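Local coordinates for protein transketolase (Campylobacter jejuni, PDB 3M6L) that belongs to the transketolase family of thiamine diphosphate-dependent enzymes and holds that cofactor together with a calcium ion, at residues R63-G68 with V112-G117; C151-G156 with F178-D183. All coordinates share one frame; numbering follows the deposited sequence.

Contact 1: residues R63-G68 with V112-G117. With TPP (thiamine diphosphate), chain C.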
ATOM      1  N   ARG A  63      10.938  -7.194  24.433  1.00 14.94           N
ATOM      2  CA  ARG A  63       9.707  -6.869  23.666  1.00 15.25           C
ATOM      3  C   ARG A  63       9.455  -8.131  22.845  1.00 16.65           C
ATOM      4  O   ARG A  63      10.305  -8.538  22.017  1.00 16.74           O
ATOM      5  CB  ARG A  63       9.966  -5.684  22.739  1.00 17.28           C
ATOM      6  CG  ARG A  63      10.380  -4.317  23.264  1.00 16.48           C
ATOM      7  CD  ARG A  63       9.478  -3.802  24.282  1.00 18.37           C
ATOM      8  NE  ARG A  63       9.605  -2.390  24.666  1.00 15.52           N
ATOM      9  CZ  ARG A  63      10.561  -1.848  25.423  1.00 12.50           C
ATOM     10  NH1 ARG A  63      11.499  -2.590  25.968  1.00 17.16           N
ATOM     11  NH2 ARG A  63      10.501  -0.572  25.728  1.00 13.32           N
ATOM     12  N   LEU A  64       8.271  -8.683  22.983  1.00 14.93           N
ATOM     13  CA  LEU A  64       7.770  -9.886  22.360  1.00 15.64           C
ATOM     14  C   LEU A  64       6.684  -9.479  21.337  1.00 16.67           C
ATOM     15  O   LEU A  64       5.701  -8.834  21.696  1.00 17.95           O
ATOM     16  CB  LEU A  64       7.182 -10.897  23.373  1.00 16.77           C
ATOM     17  CG  LEU A  64       6.531 -12.127  22.801  1.00 17.60           C
ATOM     18  CD1 LEU A  64       7.527 -12.966  21.993  1.00 19.40           C
ATOM     19  CD2 LEU A  64       5.778 -12.965  23.969  1.00 17.13           C
ATOM     20  N   VAL A  65       6.922  -9.784  20.065  1.00 15.36           N
ATOM     21  CA  VAL A  65       5.921  -9.499  18.995  1.00 15.12           C
ATOM     22  C   VAL A  65       5.456 -10.774  18.291  1.00 15.86           C
ATOM     23  O   VAL A  65       6.286 -11.552  17.758  1.00 16.18           O
ATOM     24  CB  VAL A  65       6.506  -8.547  17.952  1.00 16.60           C
ATOM     25  CG1 VAL A  65       5.511  -8.291  16.764  1.00 13.55           C
ATOM     26  CG2 VAL A  65       7.009  -7.243  18.633  1.00 16.65           C
ATOM     27  N   PHE A  66       4.147 -10.973  18.235  1.00 16.98           N
ATOM     28  CA  PHE A  66       3.565 -12.095  17.459  1.00 18.10           C
ATOM     29  C   PHE A  66       3.161 -11.494  16.114  1.00 17.72           C
ATOM     30  O   PHE A  66       2.075 -10.944  15.965  1.00 17.59           O
ATOM     31  CB  PHE A  66       2.276 -12.673  18.097  1.00 19.18           C
ATOM     32  CG  PHE A  66       2.500 -13.677  19.171  1.00 20.51           C
ATOM     33  CD1 PHE A  66       3.368 -13.439  20.191  1.00 19.19           C
ATOM     34  CD2 PHE A  66       1.719 -14.851  19.183  1.00 26.03           C
ATOM     35  CE1 PHE A  66       3.535 -14.387  21.233  1.00 23.12           C
ATOM     36  CE2 PHE A  66       1.872 -15.772  20.183  1.00 24.50           C
ATOM     37  CZ  PHE A  66       2.789 -15.536  21.207  1.00 24.88           C
ATOM     38  N   SER A  67       4.017 -11.611  15.101  1.00 16.47           N
ATOM     39  CA  SER A  67       3.641 -11.085  13.754  1.00 16.47           C
ATOM     40  C   SER A  67       2.457 -11.740  13.117  1.00 17.26           C
ATOM     41  O   SER A  67       1.687 -11.096  12.376  1.00 17.96           O
ATOM     42  CB  SER A  67       4.834 -11.109  12.798  1.00 17.35           C
ATOM     43  OG  SER A  67       4.648 -10.212  11.672  1.00 19.09           O
ATOM     44  N   GLY A  68       2.304 -13.006  13.375  1.00 16.14           N
ATOM     45  CA  GLY A  68       1.174 -13.782  12.952  1.00 17.42           C
ATOM     46  C   GLY A  68       0.132 -13.552  14.029  1.00 18.80           C
ATOM     47  O   GLY A  68       0.027 -14.345  14.960  1.00 19.74           O
ATOM     48  N   VAL A 112       0.117  -6.677  25.440  1.00 16.72           N
ATOM     49  CA  VAL A 112       0.311  -6.678  23.997  1.00 15.15           C
ATOM     50  C   VAL A 112       1.157  -5.564  23.499  1.00 14.72           C
ATOM     51  O   VAL A 112       0.817  -4.420  23.671  1.00 16.53           O
ATOM     52  CB  VAL A 112      -1.058  -6.618  23.274  1.00 14.71           C
ATOM     53  CG1 VAL A 112      -0.958  -6.534  21.708  1.00 14.55           C
ATOM     54  CG2 VAL A 112      -1.838  -7.847  23.606  1.00 16.45           C
ATOM     55  N   GLU A 113       2.268  -5.864  22.824  1.00 15.20           N
ATOM     56  CA  GLU A 113       3.228  -4.818  22.557  1.00 15.49           C
ATOM     57  C   GLU A 113       2.816  -3.898  21.414  1.00 15.21           C
ATOM     58  O   GLU A 113       3.098  -2.704  21.429  1.00 15.04           O
ATOM     59  CB  GLU A 113       4.573  -5.413  22.148  1.00 15.27           C
ATOM     60  CG  GLU A 113       5.348  -6.020  23.365  1.00 17.75           C
ATOM     61  CD  GLU A 113       5.797  -5.033  24.444  1.00 24.22           C
ATOM     62  OE1 GLU A 113       5.818  -3.816  24.173  1.00 22.76           O
ATOM     63  OE2 GLU A 113       6.123  -5.526  25.564  1.00 24.15           O
ATOM     64  N   ILE A 114       2.135  -4.476  20.423  1.00 14.61           N
ATOM     65  CA  ILE A 114       1.774  -3.756  19.191  1.00 15.04           C
ATOM     66  C   ILE A 114       0.646  -4.524  18.544  1.00 13.02           C
ATOM     67  O   ILE A 114       0.577  -5.753  18.685  1.00 14.83           O
ATOM     68  CB  ILE A 114       2.989  -3.485  18.258  1.00 14.11           C
ATOM     69  CG1 ILE A 114       2.732  -2.461  17.149  1.00 17.90           C
ATOM     70  CG2 ILE A 114       3.535  -4.796  17.676  1.00 15.85           C
ATOM     71  CD1 ILE A 114       3.944  -1.687  16.741  1.00 17.72           C
ATOM     72  N   ALA A 115      -0.301  -3.806  17.932  1.00 12.80           N
ATOM     73  CA  ALA A 115      -1.378  -4.468  17.235  1.00 13.04           C
ATOM     74  C   ALA A 115      -0.833  -5.209  15.993  1.00 14.39           C
ATOM     75  O   ALA A 115      -0.151  -4.613  15.150  1.00 15.30           O
ATOM     76  CB  ALA A 115      -2.483  -3.444  16.829  1.00 14.91           C
ATOM     77  N   THR A 116      -1.241  -6.434  15.758  1.00 15.99           N
ATOM     78  CA  THR A 116      -0.827  -7.140  14.525  1.00 16.04           C
ATOM     79  C   THR A 116      -2.081  -7.868  13.963  1.00 17.01           C
ATOM     80  O   THR A 116      -3.181  -7.660  14.463  1.00 19.59           O
ATOM     81  CB  THR A 116       0.303  -8.184  14.761  1.00 14.67           C
ATOM     82  OG1 THR A 116      -0.085  -9.140  15.755  1.00 15.33           O
ATOM     83  CG2 THR A 116       1.517  -7.465  15.237  1.00 13.87           C
ATOM     84  N   GLY A 117      -1.945  -8.535  12.820  1.00 19.02           N
ATOM     85  CA  GLY A 117      -3.165  -8.936  12.060  1.00 16.78           C
ATOM     86  C   GLY A 117      -2.893  -8.809  10.553  1.00 16.69           C
ATOM     87  O   GLY A 117      -2.979  -9.773   9.859  1.00 20.16           O
TER
HETATM   88  N1' TPP C5001      -2.741 -10.496   3.709  1.00 14.41           N
HETATM   89  C2' TPP C5001      -2.326  -9.831   4.785  1.00 12.53           C
HETATM   90  CM2 TPP C5001      -1.463  -8.607   4.547  1.00 12.62           C
HETATM   91  N3' TPP C5001      -2.606 -10.108   6.078  1.00 11.60           N
HETATM   92  C4' TPP C5001      -3.440 -11.114   6.354  1.00 15.90           C
HETATM   93  N4' TPP C5001      -3.737 -11.322   7.618  1.00 13.97           N
HETATM   94  C5' TPP C5001      -3.930 -11.959   5.213  1.00 16.29           C
HETATM   95  C6' TPP C5001      -3.550 -11.584   3.925  1.00 12.85           C
HETATM   96  C7' TPP C5001      -4.849 -13.215   5.467  1.00 19.49           C
HETATM   97  N3  TPP C5001      -4.011 -14.351   6.116  1.00 25.42           N
HETATM   98  C2  TPP C5001      -3.849 -14.706   7.449  1.00 36.59           C
HETATM   99  S1  TPP C5001      -2.677 -15.959   7.897  1.00 36.86           S
HETATM  100  C5  TPP C5001      -2.428 -16.167   6.172  1.00 32.43           C
HETATM  101  C4  TPP C5001      -3.209 -15.182   5.405  1.00 31.23           C
HETATM  102  CM4 TPP C5001      -3.030 -15.148   3.938  1.00 27.67           C
HETATM  103  C6  TPP C5001      -1.502 -17.173   5.532  1.00 33.13           C
HETATM  104  C7  TPP C5001      -1.104 -18.402   6.334  1.00 34.23           C
HETATM  105  O7  TPP C5001      -0.012 -17.850   6.951  1.00 29.75           O
HETATM  106  PA  TPP C5001       1.067 -18.455   7.855  1.00 21.69           P
HETATM  107  O1A TPP C5001       1.883 -17.275   8.161  1.00 23.42           O
HETATM  108  O2A TPP C5001       1.731 -19.539   7.039  1.00 19.09           O
HETATM  109  O3A TPP C5001       0.240 -19.051   9.044  1.00 19.62           O
HETATM  110  PB  TPP C5001      -0.068 -20.502   9.671  1.00 24.54           P
HETATM  111  O1B TPP C5001      -0.153 -20.253  11.122  1.00 30.25           O
HETATM  112  O2B TPP C5001       0.960 -21.503   9.223  1.00 20.46           O
HETATM  113  O3B TPP C5001      -1.334 -21.008   9.064  1.00 34.46           O
HETATM  114  O   HOH W   1       7.424  -0.955  23.522  1.00 21.03           O
HETATM  115  O   HOH W   2       3.114  -8.772  22.457  1.00 18.60           O
HETATM  116  O   HOH W   3       6.749  -8.059  25.359  1.00 22.25           O

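Contact 2: residues C151-G156 with F178-D183. With CA (calcium ion), chain D; TPP (thiamine diphosphate), chain C.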
ATOM      1  N   CYS A 151      10.585 -11.838  17.869  1.00 13.93           N
ATOM      2  CA  CYS A 151       9.421 -11.855  16.980  1.00 13.91           C
ATOM      3  C   CYS A 151       9.134 -13.263  16.522  1.00 16.30           C
ATOM      4  O   CYS A 151      10.034 -13.931  16.037  1.00 17.57           O
ATOM      5  CB  CYS A 151       9.693 -10.969  15.789  1.00 14.91           C
ATOM      6  SG  CYS A 151       8.358 -10.782  14.625  1.00 18.70           S
ATOM      7  N   LEU A 152       7.874 -13.659  16.624  1.00 14.40           N
ATOM      8  CA  LEU A 152       7.408 -14.952  16.066  1.00 16.13           C
ATOM      9  C   LEU A 152       6.669 -14.664  14.779  1.00 17.80           C
ATOM     10  O   LEU A 152       5.801 -13.777  14.779  1.00 18.02           O
ATOM     11  CB  LEU A 152       6.495 -15.642  17.029  1.00 17.24           C
ATOM     12  CG  LEU A 152       6.977 -15.909  18.435  1.00 20.82           C
ATOM     13  CD1 LEU A 152       5.790 -16.593  19.225  1.00 24.20           C
ATOM     14  CD2 LEU A 152       8.216 -16.755  18.431  1.00 25.23           C
ATOM     15  N   CYS A 153       7.079 -15.259  13.655  1.00 15.88           N
ATOM     16  CA  CYS A 153       6.453 -14.961  12.361  1.00 15.11           C
ATOM     17  C   CYS A 153       6.225 -16.298  11.619  1.00 17.68           C
ATOM     18  O   CYS A 153       6.726 -17.349  12.034  1.00 18.83           O
ATOM     19  CB  CYS A 153       7.328 -14.019  11.563  1.00 14.95           C
ATOM     20  SG  CYS A 153       8.788 -14.828  10.854  1.00 19.96           S
ATOM     21  N   GLY A 154       5.434 -16.260  10.567  1.00 16.40           N
ATOM     22  CA  GLY A 154       5.150 -17.436   9.789  1.00 16.56           C
ATOM     23  C   GLY A 154       5.477 -17.181   8.326  1.00 16.72           C
ATOM     24  O   GLY A 154       6.051 -16.187   7.936  1.00 16.66           O
ATOM     25  N   ASP A 155       5.034 -18.127   7.512  1.00 16.08           N
ATOM     26  CA  ASP A 155       5.183 -18.066   6.006  1.00 17.86           C
ATOM     27  C   ASP A 155       4.626 -16.803   5.452  1.00 17.52           C
ATOM     28  O   ASP A 155       5.221 -16.185   4.547  1.00 18.05           O
ATOM     29  CB  ASP A 155       4.478 -19.237   5.373  1.00 17.58           C
ATOM     30  CG  ASP A 155       5.155 -20.567   5.777  1.00 17.84           C
ATOM     31  OD1 ASP A 155       6.366 -20.765   5.522  1.00 21.52           O
ATOM     32  OD2 ASP A 155       4.532 -21.434   6.411  1.00 17.53           O
ATOM     33  N   GLY A 156       3.463 -16.451   5.903  1.00 17.09           N
ATOM     34  CA  GLY A 156       2.744 -15.330   5.408  1.00 18.02           C
ATOM     35  C   GLY A 156       3.538 -14.032   5.620  1.00 17.97           C
ATOM     36  O   GLY A 156       3.631 -13.153   4.727  1.00 19.14           O
ATOM     37  N   PHE A 178      18.002  -8.373  18.081  1.00 15.59           N
ATOM     38  CA  PHE A 178      16.790  -8.786  17.344  1.00 14.15           C
ATOM     39  C   PHE A 178      16.894 -10.269  17.045  1.00 14.77           C
ATOM     40  O   PHE A 178      17.895 -10.747  16.398  1.00 15.39           O
ATOM     41  CB  PHE A 178      16.671  -8.029  16.022  1.00 14.73           C
ATOM     42  CG  PHE A 178      15.498  -8.405  15.165  1.00 16.75           C
ATOM     43  CD1 PHE A 178      14.228  -8.627  15.704  1.00 21.36           C
ATOM     44  CD2 PHE A 178      15.621  -8.576  13.827  1.00 16.99           C
ATOM     45  CE1 PHE A 178      13.156  -8.952  14.903  1.00 19.23           C
ATOM     46  CE2 PHE A 178      14.519  -8.894  13.015  1.00 19.12           C
ATOM     47  CZ  PHE A 178      13.289  -9.057  13.567  1.00 15.24           C
ATOM     48  N   ILE A 179      15.891 -11.002  17.511  1.00 14.78           N
ATOM     49  CA  ILE A 179      15.821 -12.387  17.298  1.00 14.39           C
ATOM     50  C   ILE A 179      14.461 -12.688  16.652  1.00 14.07           C
ATOM     51  O   ILE A 179      13.379 -12.550  17.284  1.00 13.77           O
ATOM     52  CB  ILE A 179      16.019 -13.172  18.627  1.00 14.82           C
ATOM     53  CG1 ILE A 179      17.413 -12.988  19.142  1.00 14.51           C
ATOM     54  CG2 ILE A 179      15.815 -14.634  18.384  1.00 15.42           C
ATOM     55  CD1 ILE A 179      17.611 -13.477  20.635  1.00 17.77           C
ATOM     56  N   LEU A 180      14.512 -13.202  15.426  1.00 14.05           N
ATOM     57  CA  LEU A 180      13.278 -13.537  14.601  1.00 12.85           C
ATOM     58  C   LEU A 180      13.139 -15.035  14.564  1.00 15.14           C
ATOM     59  O   LEU A 180      14.053 -15.747  14.120  1.00 18.55           O
ATOM     60  CB  LEU A 180      13.435 -12.935  13.198  1.00 13.15           C
ATOM     61  CG  LEU A 180      12.313 -13.175  12.198  1.00 15.34           C
ATOM     62  CD1 LEU A 180      11.046 -12.525  12.797  1.00 18.10           C
ATOM     63  CD2 LEU A 180      12.659 -12.494  10.771  1.00 18.30           C
ATOM     64  N   ILE A 181      11.996 -15.552  15.003  1.00 14.68           N
ATOM     65  CA  ILE A 181      11.725 -16.970  15.064  1.00 16.02           C
ATOM     66  C   ILE A 181      10.677 -17.262  14.021  1.00 17.03           C
ATOM     67  O   ILE A 181       9.493 -16.859  14.138  1.00 16.67           O
ATOM     68  CB  ILE A 181      11.265 -17.452  16.468  1.00 15.13           C
ATOM     69  CG1 ILE A 181      12.268 -17.027  17.508  1.00 17.21           C
ATOM     70  CG2 ILE A 181      10.930 -18.971  16.455  1.00 16.52           C
ATOM     71  CD1 ILE A 181      11.834 -17.174  19.040  1.00 22.25           C
ATOM     72  N   TYR A 182      11.097 -17.943  12.928  1.00 17.51           N
ATOM     73  CA  TYR A 182      10.189 -18.320  11.824  1.00 17.04           C
ATOM     74  C   TYR A 182       9.602 -19.693  11.989  1.00 17.53           C
ATOM     75  O   TYR A 182      10.329 -20.691  12.027  1.00 18.25           O
ATOM     76  CB  TYR A 182      11.004 -18.185  10.471  1.00 16.98           C
ATOM     77  CG  TYR A 182      10.434 -18.752   9.238  1.00 16.25           C
ATOM     78  CD1 TYR A 182       9.060 -18.738   8.939  1.00 16.67           C
ATOM     79  CD2 TYR A 182      11.327 -19.261   8.242  1.00 20.02           C
ATOM     80  CE1 TYR A 182       8.532 -19.248   7.795  1.00 17.97           C
ATOM     81  CE2 TYR A 182      10.842 -19.764   7.066  1.00 19.58           C
ATOM     82  CZ  TYR A 182       9.446 -19.750   6.821  1.00 21.10           C
ATOM     83  OH  TYR A 182       8.974 -20.227   5.660  1.00 20.93           O
ATOM     84  N   ASP A 183       8.299 -19.747  12.125  1.00 17.53           N
ATOM     85  CA  ASP A 183       7.534 -20.981  12.198  1.00 19.30           C
ATOM     86  C   ASP A 183       7.366 -21.519  10.791  1.00 20.00           C
ATOM     87  O   ASP A 183       6.421 -21.191  10.068  1.00 19.86           O
ATOM     88  CB  ASP A 183       6.144 -20.677  12.826  1.00 20.73           C
ATOM     89  CG  ASP A 183       5.315 -21.910  13.095  1.00 29.67           C
ATOM     90  OD1 ASP A 183       5.904 -23.040  13.141  1.00 35.69           O
ATOM     91  OD2 ASP A 183       4.039 -21.768  13.236  1.00 34.51           O
TER
HETATM   92 CA    CA D 801       2.571 -21.602   7.608  1.00 16.78          CA
HETATM   93  N1' TPP C5001      -2.741 -10.496   3.709  1.00 14.41           N
HETATM   94  C2' TPP C5001      -2.326  -9.831   4.785  1.00 12.53           C
HETATM   95  CM2 TPP C5001      -1.463  -8.607   4.547  1.00 12.62           C
HETATM   96  N3' TPP C5001      -2.606 -10.108   6.078  1.00 11.60           N
HETATM   97  C4' TPP C5001      -3.440 -11.114   6.354  1.00 15.90           C
HETATM   98  N4' TPP C5001      -3.737 -11.322   7.618  1.00 13.97           N
HETATM   99  C5' TPP C5001      -3.930 -11.959   5.213  1.00 16.29           C
HETATM  100  C6' TPP C5001      -3.550 -11.584   3.925  1.00 12.85           C
HETATM  101  C7' TPP C5001      -4.849 -13.215   5.467  1.00 19.49           C
HETATM  102  N3  TPP C5001      -4.011 -14.351   6.116  1.00 25.42           N
HETATM  103  C2  TPP C5001      -3.849 -14.706   7.449  1.00 36.59           C
HETATM  104  S1  TPP C5001      -2.677 -15.959   7.897  1.00 36.86           S
HETATM  105  C5  TPP C5001      -2.428 -16.167   6.172  1.00 32.43           C
HETATM  106  C4  TPP C5001      -3.209 -15.182   5.405  1.00 31.23           C
HETATM  107  CM4 TPP C5001      -3.030 -15.148   3.938  1.00 27.67           C
HETATM  108  C6  TPP C5001      -1.502 -17.173   5.532  1.00 33.13           C
HETATM  109  C7  TPP C5001      -1.104 -18.402   6.334  1.00 34.23           C
HETATM  110  O7  TPP C5001      -0.012 -17.850   6.951  1.00 29.75           O
HETATM  111  PA  TPP C5001       1.067 -18.455   7.855  1.00 21.69           P
HETATM  112  O1A TPP C5001       1.883 -17.275   8.161  1.00 23.42           O
HETATM  113  O2A TPP C5001       1.731 -19.539   7.039  1.00 19.09           O
HETATM  114  O3A TPP C5001       0.240 -19.051   9.044  1.00 19.62           O
HETATM  115  PB  TPP C5001      -0.068 -20.502   9.671  1.00 24.54           P
HETATM  116  O1B TPP C5001      -0.153 -20.253  11.122  1.00 30.25           O
HETATM  117  O2B TPP C5001       0.960 -21.503   9.223  1.00 20.46           O
HETATM  118  O3B TPP C5001      -1.334 -21.008   9.064  1.00 34.46           O
HETATM  119  O   HOH W   4       3.968 -20.583   9.256  1.00 19.94           O

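Contact 1: residues R63-G68 with V112-G117
Strand 63-66 and the irregular segment 112-117 run alongside each other (the CA 63-to-67 and 113-to-117 directions differ by 1°), with Val65 abreast of Glu113 and Ser67 of Thr116, CA atoms 6.0 Å apart at the latter pair. Thr116 makes the one direct hydrogen bond across: with chi1 at 56°, OG1 stands between its own backbone N and carbonyl carbon and donates to Phe66 O over 2.8 Å, almost head-on (C=O...O angle 167°). Glu113 lays its CG 3.3 Å from Leu64 O, and its bent chain crosses that of Arg63 at about a right angle. Glu113 OE1 remains 4.1 Å from Arg63 NE, too far for a salt bridge; a water accepts from NE and gives OE1 a weak bond. Arg63 NH1 bonds Arg61 O and NH2 Tyr407 O, while Glu113 OE2 pairs with Arg61. Other waters join Leu64 O to Glu113 N and Leu64 N to Glu113 OE2. Between the Glu113 end and Thr116, Val65 CG1 meets Ile114 CG2 at 4.1 Å. At the thiamine diphosphate pocket, the loop brings Gly117 O to the aminopyrimidine amino group N4' (2.8 Å). Strand 149-154 pairs with strand 63-66, helix 121-140 packs Phe129 on Val65 and Ile114, and helix 72-82 meets Phe66.

Contact 2: residues C151-G156 with F178-D183
Asp155 OD1 accepts a 2.7 Å hydrogen bond from Tyr182 OH, while Asp155 OD2 binds the calcium ion at 2.3 Å. Asp155 CG lies anti to the carbonyl carbon (chi1 -65°), which carries the carboxylate to the metal. It stands nearly perpendicular to the tyrosine ring (88°) and meets its edge through OD1, so the phenol should fix the rotation that presents OD2. Thiamine diphosphate O2A and O2B also coordinate calcium, as does a water that accepts from Asp155 N and donates to Asp183 O, tying helix start, strand end and metal together; Asn185 and Ile187 complete the site. Gly156 N donates to thiamine diphosphate O1A at 2.9 Å, and Gly154, N-cap of helix 155-159, has its C 3.6 Å from that O1A. Behind this shell, strands 151-154 and 178-183 pair in parallel, axes 4.7 Å apart and 29° from alignment. Ile181 is gripped twice, its N donating to Cys151 O and its O accepting from Cys153 N. One sheet face carries Leu180 CD1 against Cys151 CB (3.6 Å) and Cys153 SG; on the other, Leu152 and Ile181 lie side by side, CD2 to CD1 3.7 Å. A parallel strand turning into a helix at the diphosphate and metal is characteristic of the thiamine diphosphate-binding fold.

Overall arrangement
Both contacts are buried and belong to one parallel sheet, in which strands 63-66 and 149-154 are neighbours: Val65 O lies 2.9 Å from Leu152 N and Ser67 N 2.8 Å from Leu152 O, both probable hydrogen bonds. Strand 63-66 is the outermost of the sheet within this chain, and contact 2 pairs the next two strands inward by regular strand pairing, burying 469 Å² between its segments. Contact 1 instead sets the outermost strand against a loop, buries 299 Å², and is joined by water bridges, one side-chain hydroxyl and a few side-chain contacts. Their centres are 11 Å apart; contact 1 meets the cofactor at its aminopyrimidine end, contact 2 at its diphosphate end.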